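Local coordinates for protein GCN5-related N-acetyltransferase (Sphaerobacter thermophilus, PDB 3TT2) that probably transfers an acyl group (not an amino-acyl group), most likely acetyl from acetyl-CoA, to an unidentified acceptor, as a member of the GNAT acetyltransferase family, at residues T237-I249 and V271-L285. Numbering follows the deposited sequence.
Sequences TCLGQETAGKGWI and VFGVYYRRGVREVEL
Tyr275 reaches from the helix to the hairpin and donates a hydrogen bond from OH to Gln241 O (2.7 Å). The carbonyl oxygen lies at the ring edge, and the hydroxyl stands 45° out of the carbonyl plane; Trp248 N approaches the same oxygen from the opposite face, so two donors grip it. Parallel pairing of 246-249 with 282-285 rests on three backbone bonds: Gly247 N to Glu282 O (2.8 Å, N-H...O 172°), Glu284 N to Gly247 O and Ile249 N to Glu284 O.

On one face of these strands Lys246, bent at chi3, places NZ 3.3 Å from both Glu282 OE1 and Glu284 OE2, two salt bridges whose N-H...O hydrogen bonds are weak; Glu284 has its stronger partner in Lys307. In the last helical turn Arg278, held chiefly by Asp219 and Glu221, turns its guanidinium edge to Glu242 OE1 in a long salt bridge.

Chi1 of -178° carries the Trp248 indole across to Leu285, whose CA makes a CH-pi contact 3.8 Å from the six-membered ring centroid. The other face meets the helix: Ile249 CD1 touches Phe272 CE1 (3.6 Å) and Val283 CG1, while Tyr275 CE1 packs against Gly247 CA (3.7 Å), where no side chain intervenes. Past the helix, a Schellman motif at Gly279 turns the chain toward strand 282-290, whose parallel pairing with 246-254 completes a right-handed beta-alpha-beta crossover within a GNAT-type alpha/beta fold.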
loop_
_atom_site.group_PDB
_atom_site.type_symbol
_atom_site.label_atom_id
_atom_site.label_comp_id
_atom_site.label_asym_id
_atom_site.label_seq_id
_atom_site.Cartn_x
_atom_site.Cartn_y
_atom_site.Cartn_z
ATOM N N THR A 237 11.163 -14.087 -6.328
ATOM C CA THR A 237 10.200 -13.475 -7.244
ATOM C C THR A 237 10.260 -11.969 -7.136
ATOM O O THR A 237 10.552 -11.420 -6.071
ATOM C CB THR A 237 8.734 -13.885 -6.944
ATOM O OG1 THR A 237 8.359 -13.391 -5.653
ATOM C CG2 THR A 237 8.530 -15.412 -7.007
ATOM N N CYS A 238 10.023 -11.311 -8.265
ATOM C CA CYS A 238 9.705 -9.912 -8.261
ATOM C C CYS A 238 8.518 -9.734 -9.184
ATOM O O CYS A 238 8.653 -9.855 -10.400
ATOM C CB CYS A 238 10.892 -9.139 -8.809
ATOM S SG CYS A 238 10.849 -7.370 -8.568
ATOM N N LEU A 239 7.366 -9.376 -8.632
ATOM C CA LEU A 239 6.193 -9.290 -9.462
ATOM C C LEU A 239 5.797 -7.837 -9.595
ATOM O O LEU A 239 5.223 -7.225 -8.688
ATOM C CB LEU A 239 5.077 -10.122 -8.854
ATOM C CG LEU A 239 5.521 -11.491 -8.319
ATOM C CD1 LEU A 239 4.382 -12.247 -7.660
ATOM C CD2 LEU A 239 6.151 -12.350 -9.422
ATOM N N GLY A 240 6.064 -7.309 -10.785
ATOM C CA GLY A 240 5.758 -5.934 -11.100
ATOM C C GLY A 240 4.438 -5.852 -11.826
ATOM O O GLY A 240 3.899 -6.845 -12.340
ATOM N N GLN A 241 3.901 -4.647 -11.845
ATOM C CA GLN A 241 2.724 -4.362 -12.632
ATOM C C GLN A 241 2.864 -2.954 -13.181
ATOM O O GLN A 241 3.700 -2.186 -12.717
ATOM C CB GLN A 241 1.477 -4.477 -11.768
ATOM C CG GLN A 241 1.514 -3.537 -10.611
ATOM C CD GLN A 241 0.298 -3.636 -9.741
ATOM O OE1 GLN A 241 0.200 -4.518 -8.886
ATOM N NE2 GLN A 241 -0.641 -2.720 -9.942
ATOM N N GLU A 242 2.053 -2.623 -14.176
ATOM C CA GLU A 242 2.026 -1.272 -14.730
ATOM C C GLU A 242 0.633 -0.659 -14.614
ATOM O O GLU A 242 -0.341 -1.182 -15.142
ATOM C CB GLU A 242 2.460 -1.285 -16.189
ATOM C CG GLU A 242 2.752 0.081 -16.721
ATOM C CD GLU A 242 2.439 0.232 -18.198
ATOM O OE1 GLU A 242 3.098 -0.439 -19.030
ATOM O OE2 GLU A 242 1.538 1.042 -18.521
ATOM N N THR A 243 0.525 0.456 -13.918
ATOM C CA THR A 243 -0.762 1.133 -13.849
ATOM C C THR A 243 -0.627 2.592 -14.260
ATOM O O THR A 243 0.165 3.332 -13.679
ATOM C CB THR A 243 -1.374 1.053 -12.444
ATOM O OG1 THR A 243 -1.632 -0.316 -12.113
ATOM C CG2 THR A 243 -2.673 1.826 -12.393
ATOM N N ALA A 244 -1.390 2.991 -15.268
ATOM C CA ALA A 244 -1.405 4.378 -15.707
ATOM C C ALA A 244 -0.008 4.872 -16.053
ATOM O O ALA A 244 0.380 5.980 -15.671
ATOM C CB ALA A 244 -2.021 5.263 -14.627
ATOM N N GLY A 245 0.755 4.038 -16.751
ATOM C CA GLY A 245 2.099 4.407 -17.166
ATOM C C GLY A 245 3.117 4.557 -16.048
ATOM O O GLY A 245 4.183 5.148 -16.255
ATOM N N LYS A 246 2.783 4.044 -14.861
ATOM C CA LYS A 246 3.727 3.997 -13.742
ATOM C C LYS A 246 3.866 2.558 -13.338
ATOM O O LYS A 246 2.920 1.782 -13.478
ATOM C CB LYS A 246 3.270 4.831 -12.540
ATOM C CG LYS A 246 3.219 6.306 -12.806
ATOM C CD LYS A 246 3.006 7.084 -11.527
ATOM C CE LYS A 246 4.176 6.906 -10.561
ATOM N NZ LYS A 246 4.258 8.037 -9.569
ATOM N N GLY A 247 5.061 2.175 -12.909
ATOM C CA GLY A 247 5.256 0.826 -12.403
ATOM C C GLY A 247 4.993 0.678 -10.916
ATOM O O GLY A 247 5.256 1.586 -10.131
ATOM N N TRP A 248 4.508 -0.484 -10.513
ATOM C CA TRP A 248 4.428 -0.776 -9.097
ATOM C C TRP A 248 4.904 -2.186 -8.884
ATOM O O TRP A 248 4.466 -3.114 -9.572
ATOM C CB TRP A 248 3.013 -0.608 -8.537
ATOM C CG TRP A 248 2.956 -0.878 -7.035
ATOM C CD1 TRP A 248 2.573 -2.035 -6.422
ATOM C CD2 TRP A 248 3.329 0.027 -5.979
ATOM N NE1 TRP A 248 2.673 -1.905 -5.056
ATOM C CE2 TRP A 248 3.140 -0.653 -4.757
ATOM C CE3 TRP A 248 3.813 1.341 -5.950
ATOM C CZ2 TRP A 248 3.400 -0.057 -3.518
ATOM C CZ3 TRP A 248 4.073 1.934 -4.718
ATOM C CH2 TRP A 248 3.864 1.234 -3.518
ATOM N N ILE A 249 5.811 -2.342 -7.934
ATOM C CA ILE A 249 6.307 -3.663 -7.599
ATOM C C ILE A 249 5.724 -4.074 -6.265
ATOM O O ILE A 249 6.064 -3.515 -5.220
ATOM C CB ILE A 249 7.857 -3.704 -7.569
ATOM C CG1 ILE A 249 8.408 -3.284 -8.920
ATOM C CG2 ILE A 249 8.364 -5.086 -7.255
ATOM C CD1 ILE A 249 9.877 -3.136 -8.911
ATOM N N VAL A 271 14.046 -6.317 -13.331
ATOM C CA VAL A 271 12.695 -5.757 -13.494
ATOM C C VAL A 271 12.778 -4.328 -14.004
ATOM O O VAL A 271 12.016 -3.930 -14.873
ATOM C CB VAL A 271 11.874 -5.775 -12.188
ATOM C CG1 VAL A 271 10.466 -5.399 -12.465
ATOM C CG2 VAL A 271 11.842 -7.135 -11.645
ATOM N N PHE A 272 13.724 -3.568 -13.472
ATOM C CA PHE A 272 13.946 -2.206 -13.922
ATOM C C PHE A 272 14.345 -2.156 -15.396
ATOM O O PHE A 272 13.965 -1.251 -16.130
ATOM C CB PHE A 272 14.982 -1.511 -13.039
ATOM C CG PHE A 272 14.509 -1.279 -11.632
ATOM C CD1 PHE A 272 13.181 -1.434 -11.311
ATOM C CD2 PHE A 272 15.395 -0.905 -10.630
ATOM C CE1 PHE A 272 12.743 -1.214 -10.019
ATOM C CE2 PHE A 272 14.961 -0.681 -9.334
ATOM C CZ PHE A 272 13.640 -0.840 -9.026
ATOM N N GLY A 273 15.104 -3.138 -15.837
ATOM C CA GLY A 273 15.493 -3.160 -17.224
ATOM C C GLY A 273 14.283 -3.352 -18.106
ATOM O O GLY A 273 14.170 -2.713 -19.136
ATOM N N VAL A 274 13.371 -4.226 -17.695
ATOM C CA VAL A 274 12.156 -4.479 -18.461
ATOM C C VAL A 274 11.289 -3.222 -18.567
ATOM O O VAL A 274 10.765 -2.903 -19.641
ATOM C CB VAL A 274 11.324 -5.592 -17.834
ATOM C CG1 VAL A 274 9.965 -5.644 -18.477
ATOM C CG2 VAL A 274 12.035 -6.930 -17.957
ATOM N N TYR A 275 11.157 -2.510 -17.450
ATOM C CA TYR A 275 10.399 -1.268 -17.413
ATOM C C TYR A 275 11.067 -0.235 -18.286
ATOM O O TYR A 275 10.400 0.521 -19.010
ATOM C CB TYR A 275 10.336 -0.702 -15.996
ATOM C CG TYR A 275 9.254 -1.271 -15.119
ATOM C CD1 TYR A 275 7.914 -1.074 -15.414
ATOM C CD2 TYR A 275 9.576 -1.969 -13.971
ATOM C CE1 TYR A 275 6.917 -1.595 -14.595
ATOM C CE2 TYR A 275 8.602 -2.492 -13.158
ATOM C CZ TYR A 275 7.273 -2.312 -13.470
ATOM O OH TYR A 275 6.310 -2.830 -12.632
ATOM N N TYR A 276 12.390 -0.179 -18.188
ATOM C CA TYR A 276 13.108 0.849 -18.903
ATOM C C TYR A 276 12.952 0.628 -20.386
ATOM O O TYR A 276 12.655 1.547 -21.125
ATOM C CB TYR A 276 14.585 0.889 -18.547
ATOM C CG TYR A 276 15.346 1.839 -19.446
ATOM C CD1 TYR A 276 15.290 3.228 -19.239
ATOM C CD2 TYR A 276 16.101 1.363 -20.524
ATOM C CE1 TYR A 276 15.975 4.112 -20.078
ATOM C CE2 TYR A 276 16.789 2.243 -21.366
ATOM C CZ TYR A 276 16.716 3.606 -21.130
ATOM O OH TYR A 276 17.385 4.464 -21.943
ATOM N N ARG A 277 13.130 -0.600 -20.838
ATOM C CA ARG A 277 13.139 -0.772 -22.275
ATOM C C ARG A 277 11.715 -0.883 -22.834
ATOM O O ARG A 277 11.493 -0.927 -24.035
ATOM C CB ARG A 277 14.147 -1.852 -22.703
ATOM C CG ARG A 277 13.663 -3.255 -22.759
ATOM C CD ARG A 277 14.892 -4.152 -22.894
ATOM N NE ARG A 277 15.493 -4.451 -21.593
ATOM C CZ ARG A 277 15.159 -5.497 -20.840
ATOM N NH1 ARG A 277 14.236 -6.367 -21.257
ATOM N NH2 ARG A 277 15.751 -5.676 -19.670
ATOM N N ARG A 278 10.761 -0.879 -21.917
ATOM C CA ARG A 278 9.336 -0.691 -22.196
ATOM C C ARG A 278 8.907 0.787 -22.275
ATOM O O ARG A 278 7.832 1.123 -22.796
ATOM C CB ARG A 278 8.584 -1.336 -21.051
ATOM C CG ARG A 278 7.137 -1.447 -21.194
ATOM C CD ARG A 278 6.794 -2.835 -20.755
ATOM N NE ARG A 278 5.501 -2.900 -20.098
ATOM C CZ ARG A 278 4.940 -4.032 -19.700
ATOM N NH1 ARG A 278 5.552 -5.196 -19.905
ATOM N NH2 ARG A 278 3.763 -4.000 -19.101
ATOM N N GLY A 279 9.741 1.664 -21.726
ATOM C CA GLY A 279 9.470 3.090 -21.707
ATOM C C GLY A 279 8.738 3.619 -20.478
ATOM O O GLY A 279 8.233 4.756 -20.483
ATOM N N VAL A 280 8.662 2.814 -19.416
ATOM C CA VAL A 280 8.027 3.302 -18.185
ATOM C C VAL A 280 9.013 4.147 -17.391
ATOM O O VAL A 280 10.098 3.685 -17.047
ATOM C CB VAL A 280 7.484 2.175 -17.313
ATOM C CG1 VAL A 280 7.083 2.710 -15.973
ATOM C CG2 VAL A 280 6.297 1.521 -17.986
ATOM N N ARG A 281 8.647 5.393 -17.119
ATOM C CA ARG A 281 9.597 6.312 -16.526
ATOM C C ARG A 281 9.761 6.094 -15.032
ATOM O O ARG A 281 10.874 6.118 -14.520
ATOM C CB ARG A 281 9.214 7.759 -16.825
ATOM C CG ARG A 281 10.162 8.754 -16.223
ATOM C CD ARG A 281 10.341 9.941 -17.118
ATOM N NE ARG A 281 11.352 10.862 -16.598
ATOM C CZ ARG A 281 11.079 11.877 -15.789
ATOM N NH1 ARG A 281 9.825 12.089 -15.404
ATOM N NH2 ARG A 281 12.052 12.684 -15.375
ATOM N N GLU A 282 8.653 5.872 -14.339
ATOM C CA GLU A 282 8.702 5.803 -12.896
ATOM C C GLU A 282 8.195 4.484 -12.359
ATOM O O GLU A 282 7.125 4.007 -12.744
ATOM C CB GLU A 282 7.928 6.958 -12.269
ATOM C CG GLU A 282 8.545 8.304 -12.561
ATOM C CD GLU A 282 7.658 9.479 -12.166
ATOM O OE1 GLU A 282 6.573 9.253 -11.575
ATOM O OE2 GLU A 282 8.058 10.637 -12.453
ATOM N N VAL A 283 8.997 3.905 -11.469
ATOM C CA VAL A 283 8.636 2.724 -10.693
ATOM C C VAL A 283 8.720 3.018 -9.190
ATOM O O VAL A 283 9.603 3.740 -8.709
ATOM C CB VAL A 283 9.535 1.535 -11.030
ATOM C CG1 VAL A 283 9.044 0.294 -10.301
ATOM C CG2 VAL A 283 9.561 1.311 -12.544
ATOM N N GLU A 284 7.764 2.476 -8.460
ATOM C CA GLU A 284 7.709 2.657 -7.034
ATOM C C GLU A 284 7.433 1.318 -6.407
ATOM O O GLU A 284 6.926 0.406 -7.056
ATOM C CB GLU A 284 6.586 3.620 -6.655
ATOM C CG GLU A 284 6.833 5.052 -7.075
ATOM C CD GLU A 284 5.642 5.950 -6.830
ATOM O OE1 GLU A 284 4.510 5.430 -6.722
ATOM O OE2 GLU A 284 5.842 7.178 -6.758
ATOM N N LEU A 285 7.779 1.212 -5.134
ATOM C CA LEU A 285 7.352 0.105 -4.311
ATOM C C LEU A 285 7.362 0.543 -2.863
ATOM O O LEU A 285 7.715 1.675 -2.529
ATOM C CB LEU A 285 8.241 -1.120 -4.520
ATOM C CG LEU A 285 9.737 -1.005 -4.231
ATOM C CD1 LEU A 285 10.039 -1.154 -2.753
ATOM C CD2 LEU A 285 10.492 -2.045 -5.015
#